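Local structure of probable phospholipase A2 homolog 2 (Oryza sativa, 2WG9) at residues A[23-28]-A[97-102]; A[29-34]-A[106-111]; A[73-78]-A[121-126]. The protein probably catalyses the calcium-dependent hydrolysis of the 2-acyl ester of phosphoglycerides, releasing a free fatty acid and a lysophospholipid. All coordinates share one frame; numbering follows the deposited sequence.

Contact 1: residues A[23-28]-A[97-102]; sequences CESQFC and GNKCNV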
loop_
_atom_site.group_PDB
_atom_site.type_symbol
_atom_site.label_atom_id
_atom_site.label_comp_id
_atom_site.label_asym_id
_atom_site.label_seq_id
_atom_site.Cartn_x
_atom_site.Cartn_y
_atom_site.Cartn_z
ATOM N N CYS A 23 -5.641 -12.865 -1.377
ATOM C CA CYS A 23 -4.266 -12.442 -1.614
ATOM C C CYS A 23 -3.988 -12.427 -3.114
ATOM O O CYS A 23 -3.775 -13.476 -3.723
ATOM C CB CYS A 23 -3.284 -13.371 -0.896
ATOM S SG CYS A 23 -3.525 -13.414 0.904
ATOM N N GLU A 24 -3.987 -11.229 -3.693
ATOM C CA GLU A 24 -3.771 -11.046 -5.127
ATOM C C GLU A 24 -2.294 -10.882 -5.505
ATOM O O GLU A 24 -1.444 -10.586 -4.658
ATOM C CB GLU A 24 -4.595 -9.854 -5.643
ATOM C CG GLU A 24 -6.117 -10.059 -5.575
ATOM C CD GLU A 24 -6.590 -11.262 -6.375
ATOM O OE1 GLU A 24 -6.067 -11.489 -7.481
ATOM O OE2 GLU A 24 -7.483 -11.987 -5.902
ATOM N N SER A 25 -1.988 -11.110 -6.779
ATOM C CA SER A 25 -0.655 -10.823 -7.302
ATOM C C SER A 25 -0.752 -10.555 -8.800
ATOM O O SER A 25 -0.354 -11.386 -9.627
ATOM C CB SER A 25 0.342 -11.940 -6.961
ATOM O OG SER A 25 -0.177 -13.225 -7.253
ATOM N N GLN A 26 -1.303 -9.383 -9.117
ATOM C CA GLN A 26 -1.641 -8.974 -10.479
ATOM C C GLN A 26 -0.924 -7.678 -10.838
ATOM O O GLN A 26 -0.756 -6.802 -9.991
ATOM C CB GLN A 26 -3.154 -8.757 -10.609
ATOM C CG GLN A 26 -4.013 -9.995 -10.327
ATOM C CD GLN A 26 -3.882 -11.057 -11.410
ATOM O OE1 GLN A 26 -3.783 -10.744 -12.604
ATOM N NE2 GLN A 26 -3.882 -12.324 -11.000
ATOM N N PHE A 27 -0.510 -7.565 -12.101
ATOM C CA PHE A 27 0.192 -6.387 -12.600
ATOM C C PHE A 27 1.317 -5.960 -11.650
ATOM O O PHE A 27 1.444 -4.789 -11.299
ATOM C CB PHE A 27 -0.799 -5.248 -12.871
ATOM C CG PHE A 27 -1.853 -5.592 -13.893
ATOM C CD1 PHE A 27 -3.146 -5.930 -13.493
ATOM C CD2 PHE A 27 -1.552 -5.589 -15.252
ATOM C CE1 PHE A 27 -4.122 -6.251 -14.434
ATOM C CE2 PHE A 27 -2.520 -5.920 -16.203
ATOM C CZ PHE A 27 -3.801 -6.250 -15.799
ATOM N N CYS A 28 2.128 -6.943 -11.259
ATOM C CA CYS A 28 3.175 -6.801 -10.245
ATOM C C CYS A 28 4.075 -5.579 -10.412
ATOM O O CYS A 28 4.559 -5.026 -9.423
ATOM C CB CYS A 28 4.031 -8.069 -10.211
ATOM S SG CYS A 28 3.072 -9.577 -9.891
ATOM N N GLY A 97 1.333 -18.935 -3.681
ATOM C CA GLY A 97 0.650 -18.507 -4.898
ATOM C C GLY A 97 0.925 -17.067 -5.291
ATOM O O GLY A 97 0.299 -16.550 -6.213
ATOM N N ASN A 98 1.858 -16.419 -4.598
ATOM C CA ASN A 98 2.287 -15.062 -4.948
ATOM C C ASN A 98 3.066 -15.073 -6.263
ATOM O O ASN A 98 4.204 -15.537 -6.317
ATOM C CB ASN A 98 3.147 -14.464 -3.828
ATOM C CG ASN A 98 3.433 -12.985 -4.023
ATOM O OD1 ASN A 98 2.985 -12.363 -4.989
ATOM N ND2 ASN A 98 4.178 -12.410 -3.091
ATOM N N LYS A 99 2.436 -14.565 -7.320
ATOM C CA LYS A 99 3.064 -14.512 -8.644
ATOM C C LYS A 99 4.018 -13.325 -8.779
ATOM O O LYS A 99 4.744 -13.206 -9.773
ATOM C CB LYS A 99 1.989 -14.447 -9.737
ATOM C CG LYS A 99 0.937 -15.555 -9.675
ATOM C CD LYS A 99 1.468 -16.869 -10.229
ATOM C CE LYS A 99 0.345 -17.877 -10.406
ATOM N NZ LYS A 99 -0.251 -18.304 -9.104
ATOM N N CYS A 100 3.999 -12.439 -7.785
ATOM C CA CYS A 100 4.866 -11.272 -7.775
ATOM C C CYS A 100 6.171 -11.580 -7.057
ATOM O O CYS A 100 6.266 -12.542 -6.292
ATOM C CB CYS A 100 4.175 -10.078 -7.099
ATOM S SG CYS A 100 2.671 -9.458 -7.909
ATOM N N ASN A 101 7.177 -10.758 -7.325
ATOM C CA ASN A 101 8.412 -10.760 -6.562
ATOM C C ASN A 101 8.323 -9.693 -5.479
ATOM O O ASN A 101 8.067 -8.522 -5.781
ATOM C CB ASN A 101 9.587 -10.490 -7.506
ATOM C CG ASN A 101 10.919 -10.545 -6.808
ATOM O OD1 ASN A 101 11.375 -9.557 -6.227
ATOM N ND2 ASN A 101 11.563 -11.709 -6.866
ATOM N N VAL A 102 8.534 -10.089 -4.221
ATOM C CA VAL A 102 8.363 -9.181 -3.085
ATOM C C VAL A 102 9.197 -7.902 -3.229
ATOM O O VAL A 102 8.650 -6.797 -3.212
ATOM C CB VAL A 102 8.657 -9.870 -1.723
ATOM C CG1 VAL A 102 8.476 -8.886 -0.576
ATOM C CG2 VAL A 102 7.754 -11.075 -1.531
HETATM O O HOH W 1 -2.049 -14.620 -5.584
#
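Cys28 and Cys100 join the two segments covalently: SG lies 2.0 Å from SG, and the C-S-S-C torsion of -82° is that of a relaxed disulfide. The methylene of Ser25 sits beside this bridge, its CB 3.5 Å from Cys100 SG and 3.3 Å from Asn98 OD1. Ser25 OG, held between its own backbone N and carbonyl carbon (chi1 48°), accepts a nearly straight hydrogen bond (168°) from Lys99 N at 2.9 Å. A water also bonded to OG donates to the carbonyls of Cys23 and Gly97, tying both backbones together a second time. An alanine in place of Ser25 would probably leave Lys99 N without its acceptor and the water with one anchor fewer. The same Asn98 OD1 closes an Asx turn by accepting from Cys100 N (3.0 Å), which approaches from above the carbonyl plane, while in the second shell Thr94 holds Asn98 ND2. This turn shapes the loop just before Asn101, the N-cap of helix 102-125. Strand 24-26 pairs antiparallel with strand 35-37, whose Tyr36 also touches Cys100, so the disulfide ties the small two-stranded sheet to the start of the long C-terminal helix.

Contact 2: residues A[29-34]-A[106-111]; sequences TIAPLL and ASVIRG. With OCA (octanoic acid (caprylic acid)), chain D.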
loop_
_atom_site.group_PDB
_atom_site.type_symbol
_atom_site.label_atom_id
_atom_site.label_comp_id
_atom_site.label_asym_id
_atom_site.label_seq_id
_atom_site.Cartn_x
_atom_site.Cartn_y
_atom_site.Cartn_z
ATOM N N THR A 29 4.296 -5.160 -11.658
ATOM C CA THR A 29 5.222 -4.067 -11.951
ATOM C C THR A 29 4.562 -2.856 -12.619
ATOM O O THR A 29 5.251 -1.897 -12.981
ATOM C CB THR A 29 6.394 -4.542 -12.845
ATOM O OG1 THR A 29 5.881 -5.013 -14.096
ATOM C CG2 THR A 29 7.166 -5.648 -12.172
ATOM N N ILE A 30 3.241 -2.898 -12.789
ATOM C CA ILE A 30 2.493 -1.774 -13.371
ATOM C C ILE A 30 1.757 -1.005 -12.273
ATOM O O ILE A 30 0.697 -1.426 -11.803
ATOM C CB ILE A 30 1.514 -2.240 -14.484
ATOM C CG1 ILE A 30 2.289 -2.927 -15.619
ATOM C CG2 ILE A 30 0.688 -1.060 -15.010
ATOM C CD1 ILE A 30 1.432 -3.775 -16.557
ATOM N N ALA A 31 2.341 0.128 -11.881
ATOM C CA ALA A 31 1.915 0.899 -10.708
ATOM C C ALA A 31 0.413 1.224 -10.634
ATOM O O ALA A 31 -0.206 0.985 -9.590
ATOM C CB ALA A 31 2.767 2.178 -10.563
ATOM N N PRO A 32 -0.182 1.759 -11.726
ATOM C CA PRO A 32 -1.615 2.091 -11.645
ATOM C C PRO A 32 -2.552 0.884 -11.537
ATOM O O PRO A 32 -3.692 1.044 -11.113
ATOM C CB PRO A 32 -1.886 2.849 -12.957
ATOM C CG PRO A 32 -0.534 3.206 -13.506
ATOM C CD PRO A 32 0.375 2.112 -13.048
ATOM N N LEU A 33 -2.080 -0.307 -11.913
ATOM C CA LEU A 33 -2.918 -1.507 -11.936
ATOM C C LEU A 33 -2.524 -2.568 -10.894
ATOM O O LEU A 33 -3.242 -3.552 -10.700
ATOM C CB LEU A 33 -2.917 -2.135 -13.342
ATOM C CG LEU A 33 -3.515 -1.337 -14.504
ATOM C CD1 LEU A 33 -3.439 -2.150 -15.784
ATOM C CD2 LEU A 33 -4.959 -0.889 -14.224
ATOM N N LEU A 34 -1.388 -2.358 -10.241
ATOM C CA LEU A 34 -0.862 -3.284 -9.237
ATOM C C LEU A 34 -1.941 -3.691 -8.224
ATOM O O LEU A 34 -2.639 -2.831 -7.680
ATOM C CB LEU A 34 0.326 -2.627 -8.520
ATOM C CG LEU A 34 1.324 -3.448 -7.696
ATOM C CD1 LEU A 34 2.693 -2.782 -7.742
ATOM C CD2 LEU A 34 0.868 -3.622 -6.258
ATOM N N ALA A 106 7.805 -4.133 -4.051
ATOM C CA ALA A 106 8.049 -3.109 -3.042
ATOM C C ALA A 106 8.755 -1.893 -3.645
ATOM O O ALA A 106 8.456 -0.752 -3.274
ATOM C CB ALA A 106 8.856 -3.673 -1.886
ATOM N N SER A 107 9.680 -2.141 -4.578
ATOM C CA SER A 107 10.416 -1.059 -5.225
ATOM C C SER A 107 9.501 -0.214 -6.114
ATOM O O SER A 107 9.655 1.011 -6.189
ATOM C CB SER A 107 11.601 -1.604 -6.024
ATOM O OG SER A 107 12.303 -0.543 -6.648
ATOM N N VAL A 108 8.541 -0.867 -6.770
ATOM C CA VAL A 108 7.545 -0.163 -7.593
ATOM C C VAL A 108 6.645 0.725 -6.712
ATOM O O VAL A 108 6.406 1.901 -7.025
ATOM C CB VAL A 108 6.719 -1.148 -8.475
ATOM C CG1 VAL A 108 5.609 -0.421 -9.244
ATOM C CG2 VAL A 108 7.640 -1.897 -9.459
ATOM N N ILE A 109 6.173 0.174 -5.596
ATOM C CA ILE A 109 5.383 0.948 -4.639
ATOM C C ILE A 109 6.225 2.097 -4.091
ATOM O O ILE A 109 5.762 3.240 -4.035
ATOM C CB ILE A 109 4.851 0.059 -3.475
ATOM C CG1 ILE A 109 3.893 -1.007 -4.030
ATOM C CG2 ILE A 109 4.168 0.922 -2.400
ATOM C CD1 ILE A 109 3.663 -2.213 -3.105
ATOM N N ARG A 110 7.467 1.789 -3.712
ATOM C CA ARG A 110 8.371 2.777 -3.127
ATOM C C ARG A 110 8.562 3.995 -4.032
ATOM O O ARG A 110 8.502 5.121 -3.560
ATOM C CB ARG A 110 9.732 2.162 -2.786
ATOM C CG ARG A 110 10.370 2.838 -1.586
ATOM C CD ARG A 110 11.905 2.728 -1.529
ATOM N NE ARG A 110 12.375 3.186 -0.218
ATOM C CZ ARG A 110 12.565 4.465 0.121
ATOM N NH1 ARG A 110 12.345 5.438 -0.754
ATOM N NH2 ARG A 110 12.984 4.775 1.342
ATOM N N GLY A 111 8.779 3.761 -5.326
ATOM C CA GLY A 111 8.948 4.853 -6.288
ATOM C C GLY A 111 7.786 5.840 -6.297
ATOM O O GLY A 111 7.990 7.057 -6.264
HETATM C C1 OCA D . -1.231 0.893 -0.532
HETATM C C2 OCA D . 0.125 1.094 -1.212
HETATM C C3 OCA D . 0.267 2.503 -1.785
HETATM C C4 OCA D . -0.564 2.710 -3.053
HETATM C C5 OCA D . -0.106 1.816 -4.217
HETATM C C6 OCA D . 1.012 2.474 -5.023
HETATM C C7 OCA D . 0.971 2.026 -6.485
HETATM C C8 OCA D . 2.156 1.108 -6.804
HETATM O O1 OCA D . -2.152 0.411 -1.221
HETATM O O2 OCA D . -1.312 1.219 0.669
#
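Val108 of helix 102-125 packs against Thr29, Ala31 and Leu34 in an apolar, partly buried contact between the helix and the loop that joins strands 24-26 and 35-37. The contact forms part of the wall of the fatty-acid pocket, with the tail of the bound octanoic acid ending beside it. Val108 faces the loop and uses its two methyls differently. CG1, placed anti to the backbone N (chi1 175°), meets Ala31 CB at 4.1 Å, the carbonyl O of Thr29 at 4.0 Å and Leu34 CD1 at 4.0 Å; CG2, lying beside the backbone N, packs on the CA of Thr29. The side chains of Leu34 and Val108 run past each other in opposite directions, CD1 of Leu34 against CG1 of Val108. Leu34 is modelled in two conformers, and its contacts hold for the one described here.

One residue on, Ile109 adds a looser apolar contact, its CG1 4.3 Å from Leu34 CD1. The terminal methyl of the octanoate, C8, comes in among these groups: it is 4.0 Å from Ala31 CB, 3.9 Å from Ile109 CG1 and 4.0 Å from Leu34 CD1. The side chains of loop and helix thus both bring carbon to C8, while the carbonyl O of Ala31 lies 3.5 Å from C7. The carboxylate end lies farther along the pocket, where Gly41 N is hydrogen-bonded to the ligand.

The loop is itself held in a tight turn, with Ile30 O accepting from Leu33 N and, more weakly, from Leu34 N. Around the contact, Ala31 also touches Val112 and Leu34 touches Thr105, both on helix 102-125, while Ile109 packs on Ile87 of helix 77-88, which places the helix between that helix and the loop.

Contact 3: residues A[73-78]-A[121-126]; sequences DYLNTM and KILHKR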
loop_
_atom_site.group_PDB
_atom_site.type_symbol
_atom_site.label_atom_id
_atom_site.label_comp_id
_atom_site.label_asym_id
_atom_site.label_seq_id
_atom_site.Cartn_x
_atom_site.Cartn_y
_atom_site.Cartn_z
ATOM N N ASP A 73 -6.843 11.885 2.564
ATOM C CA ASP A 73 -5.707 12.635 2.039
ATOM C C ASP A 73 -4.566 11.680 1.684
ATOM O O ASP A 73 -3.715 11.370 2.521
ATOM C CB ASP A 73 -5.255 13.706 3.046
ATOM C CG ASP A 73 -4.103 14.557 2.531
ATOM O OD1 ASP A 73 -3.801 14.519 1.318
ATOM O OD2 ASP A 73 -3.490 15.265 3.356
ATOM N N TYR A 74 -4.564 11.219 0.432
ATOM C CA TYR A 74 -3.525 10.309 -0.059
ATOM C C TYR A 74 -2.147 10.972 -0.177
ATOM O O TYR A 74 -1.154 10.307 -0.484
ATOM C CB TYR A 74 -3.943 9.646 -1.376
ATOM C CG TYR A 74 -4.253 10.599 -2.513
ATOM C CD1 TYR A 74 -5.573 10.920 -2.835
ATOM C CD2 TYR A 74 -3.230 11.156 -3.291
ATOM C CE1 TYR A 74 -5.871 11.785 -3.889
ATOM C CE2 TYR A 74 -3.520 12.026 -4.353
ATOM C CZ TYR A 74 -4.842 12.333 -4.639
ATOM O OH TYR A 74 -5.141 13.185 -5.679
ATOM N N LEU A 75 -2.092 12.277 0.078
ATOM C CA LEU A 75 -0.821 12.998 0.127
ATOM C C LEU A 75 -0.384 13.362 1.554
ATOM O O LEU A 75 0.578 14.111 1.746
ATOM C CB LEU A 75 -0.851 14.225 -0.799
ATOM C CG LEU A 75 -0.987 13.924 -2.300
ATOM C CD1 LEU A 75 -1.103 15.210 -3.101
ATOM C CD2 LEU A 75 0.177 13.077 -2.820
ATOM N N ASN A 76 -1.083 12.825 2.556
ATOM C CA ASN A 76 -0.643 12.973 3.942
ATOM C C ASN A 76 0.773 12.435 4.070
ATOM O O ASN A 76 1.032 11.274 3.736
ATOM C CB ASN A 76 -1.586 12.256 4.916
ATOM C CG ASN A 76 -1.193 12.467 6.366
ATOM O OD1 ASN A 76 -0.191 11.932 6.836
ATOM N ND2 ASN A 76 -1.977 13.260 7.081
ATOM N N THR A 77 1.680 13.284 4.552
ATOM C CA THR A 77 3.110 12.976 4.550
ATOM C C THR A 77 3.491 11.927 5.587
ATOM O O THR A 77 4.392 11.127 5.350
ATOM C CB THR A 77 3.991 14.241 4.716
ATOM O OG1 THR A 77 3.512 15.022 5.814
ATOM C CG2 THR A 77 3.957 15.091 3.451
ATOM N N MET A 78 2.797 11.922 6.724
ATOM C CA MET A 78 2.989 10.877 7.728
ATOM C C MET A 78 2.627 9.506 7.168
ATOM O O MET A 78 3.426 8.575 7.253
ATOM C CB MET A 78 2.158 11.148 8.982
ATOM C CG MET A 78 2.633 12.319 9.817
ATOM S SD MET A 78 1.860 12.243 11.446
ATOM C CE MET A 78 2.944 11.063 12.256
ATOM N N LYS A 121 4.772 17.390 0.550
ATOM C CA LYS A 121 5.644 18.416 1.128
ATOM C C LYS A 121 5.510 19.767 0.420
ATOM O O LYS A 121 5.411 20.804 1.076
ATOM C CB LYS A 121 7.105 17.957 1.127
ATOM C CG LYS A 121 7.451 16.958 2.221
ATOM C CD LYS A 121 8.904 16.530 2.115
ATOM C CE LYS A 121 9.293 15.563 3.219
ATOM N NZ LYS A 121 10.615 14.934 2.928
ATOM N N ILE A 122 5.494 19.739 -0.912
ATOM C CA ILE A 122 5.335 20.939 -1.739
ATOM C C ILE A 122 4.026 21.683 -1.444
ATOM O O ILE A 122 4.034 22.897 -1.218
ATOM C CB ILE A 122 5.453 20.591 -3.259
ATOM C CG1 ILE A 122 6.901 20.240 -3.628
ATOM C CG2 ILE A 122 4.921 21.711 -4.150
ATOM C CD1 ILE A 122 7.955 21.260 -3.186
ATOM N N LEU A 123 2.916 20.943 -1.427
ATOM C CA LEU A 123 1.585 21.508 -1.186
ATOM C C LEU A 123 1.375 22.005 0.248
ATOM O O LEU A 123 0.463 22.795 0.506
ATOM C CB LEU A 123 0.497 20.495 -1.557
ATOM C CG LEU A 123 0.360 20.127 -3.038
ATOM C CD1 LEU A 123 -0.391 18.817 -3.205
ATOM C CD2 LEU A 123 -0.308 21.234 -3.847
ATOM N N HIS A 124 2.216 21.544 1.172
ATOM C CA HIS A 124 2.127 21.962 2.572
ATOM C C HIS A 124 3.155 23.044 2.943
ATOM O O HIS A 124 3.002 23.730 3.960
ATOM C CB HIS A 124 2.204 20.751 3.517
ATOM C CG HIS A 124 1.191 19.684 3.219
ATOM N ND1 HIS A 124 1.505 18.341 3.211
ATOM C CD2 HIS A 124 -0.123 19.763 2.899
ATOM C CE1 HIS A 124 0.427 17.639 2.907
ATOM N NE2 HIS A 124 -0.575 18.478 2.712
ATOM N N LYS A 125 4.193 23.191 2.116
ATOM C CA LYS A 125 5.155 24.295 2.245
ATOM C C LYS A 125 4.538 25.604 1.760
ATOM O O LYS A 125 5.081 26.686 1.993
ATOM C CB LYS A 125 6.434 24.008 1.456
ATOM C CG LYS A 125 7.420 23.094 2.165
ATOM C CD LYS A 125 8.656 22.843 1.307
ATOM C CE LYS A 125 9.552 21.767 1.913
ATOM N NZ LYS A 125 10.124 22.172 3.233
ATOM N N ARG A 126 3.401 25.482 1.079
ATOM C CA ARG A 126 2.664 26.614 0.547
ATOM C C ARG A 126 1.649 27.127 1.577
ATOM O O ARG A 126 1.347 28.324 1.621
ATOM C CB ARG A 126 1.959 26.183 -0.740
ATOM C CG ARG A 126 1.369 27.306 -1.577
ATOM C CD ARG A 126 0.516 26.732 -2.699
ATOM N NE ARG A 126 -0.607 25.950 -2.180
ATOM C CZ ARG A 126 -1.216 24.966 -2.838
ATOM N NH1 ARG A 126 -2.227 24.318 -2.275
ATOM N NH2 ARG A 126 -0.814 24.621 -4.052
#
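Thr77 and Lys121 bring the backbones closest, their CA atoms 6.9 Å apart, where a type I turn from Asp73 to Asn76 leading into helix 77-88 lies beside the last turns of helix 102-125. Asp73 and Leu75 of the turn and Thr77 at the start of the helix face Lys121, Leu123 and His124. Leu75 and Leu123 cross obliquely, each offering a CD1 methyl, and these two meet at 3.7 Å. Thr77 and His124 reach toward each other tip to tip: Thr77 CG2 stands near the plane of the imidazole, at its edge, 4.1 Å from His124 ND1. The same methyl packs 3.8 Å from Lys121 N and touches the CG of Lys121, so one methyl touches both the helix backbone and the ring edge. Chi1 of 49° puts OG1 between the backbone N and the carbonyl carbon, and CG2 is the branch anti to the carbonyl carbon that faces helix 102-125.

The turn is braced from within: Asp73 O accepts from Asn76 N, and Asp73 OD1 accepts from Leu75 N at 3.1 Å, making an Asx turn in which the N-H comes from above the carboxylate plane. Asn76 then serves as the N-cap of helix 77-88, its OD1 bonded to Cys79 N.

A second edge contact of the His124 ring is the carbonyl O of Leu75, 3.7 Å from His124 CE1. Asp73 OD2 lies obliquely to the ring, 4.4 Å from His124 NE2; its negative charge may favour a protonated histidine, although the two groups are not in contact. Farther out, Lys121 runs extended beyond CG and reaches Glu81 of helix 77-88 in a long, weak ion pair. Leu75 also packs on Ala119 and Ala116, about one and two turns back from Leu123.

Contacts 2 and 3 share helix 102-125, in its first half and at its C-terminal end; contact 1 lies in the loop just ahead of it. Contacts 1 and 2 are neighbours, centres 11 Å apart, and touch; the centre of contact 3 is about 20 Å from that of contact 2 and about 30 Å from that of contact 1, with contacts 1 and 3 on opposite sides of the chain's centre. In sequence the first segments, 23-28, 29-34 and 73-78, are followed in the same order by 97-102, 106-111 and 121-126. The lead-in to the helix is thus tied to the sheet region, and the helix then meets the pocket loop and the approach to helix 77-88.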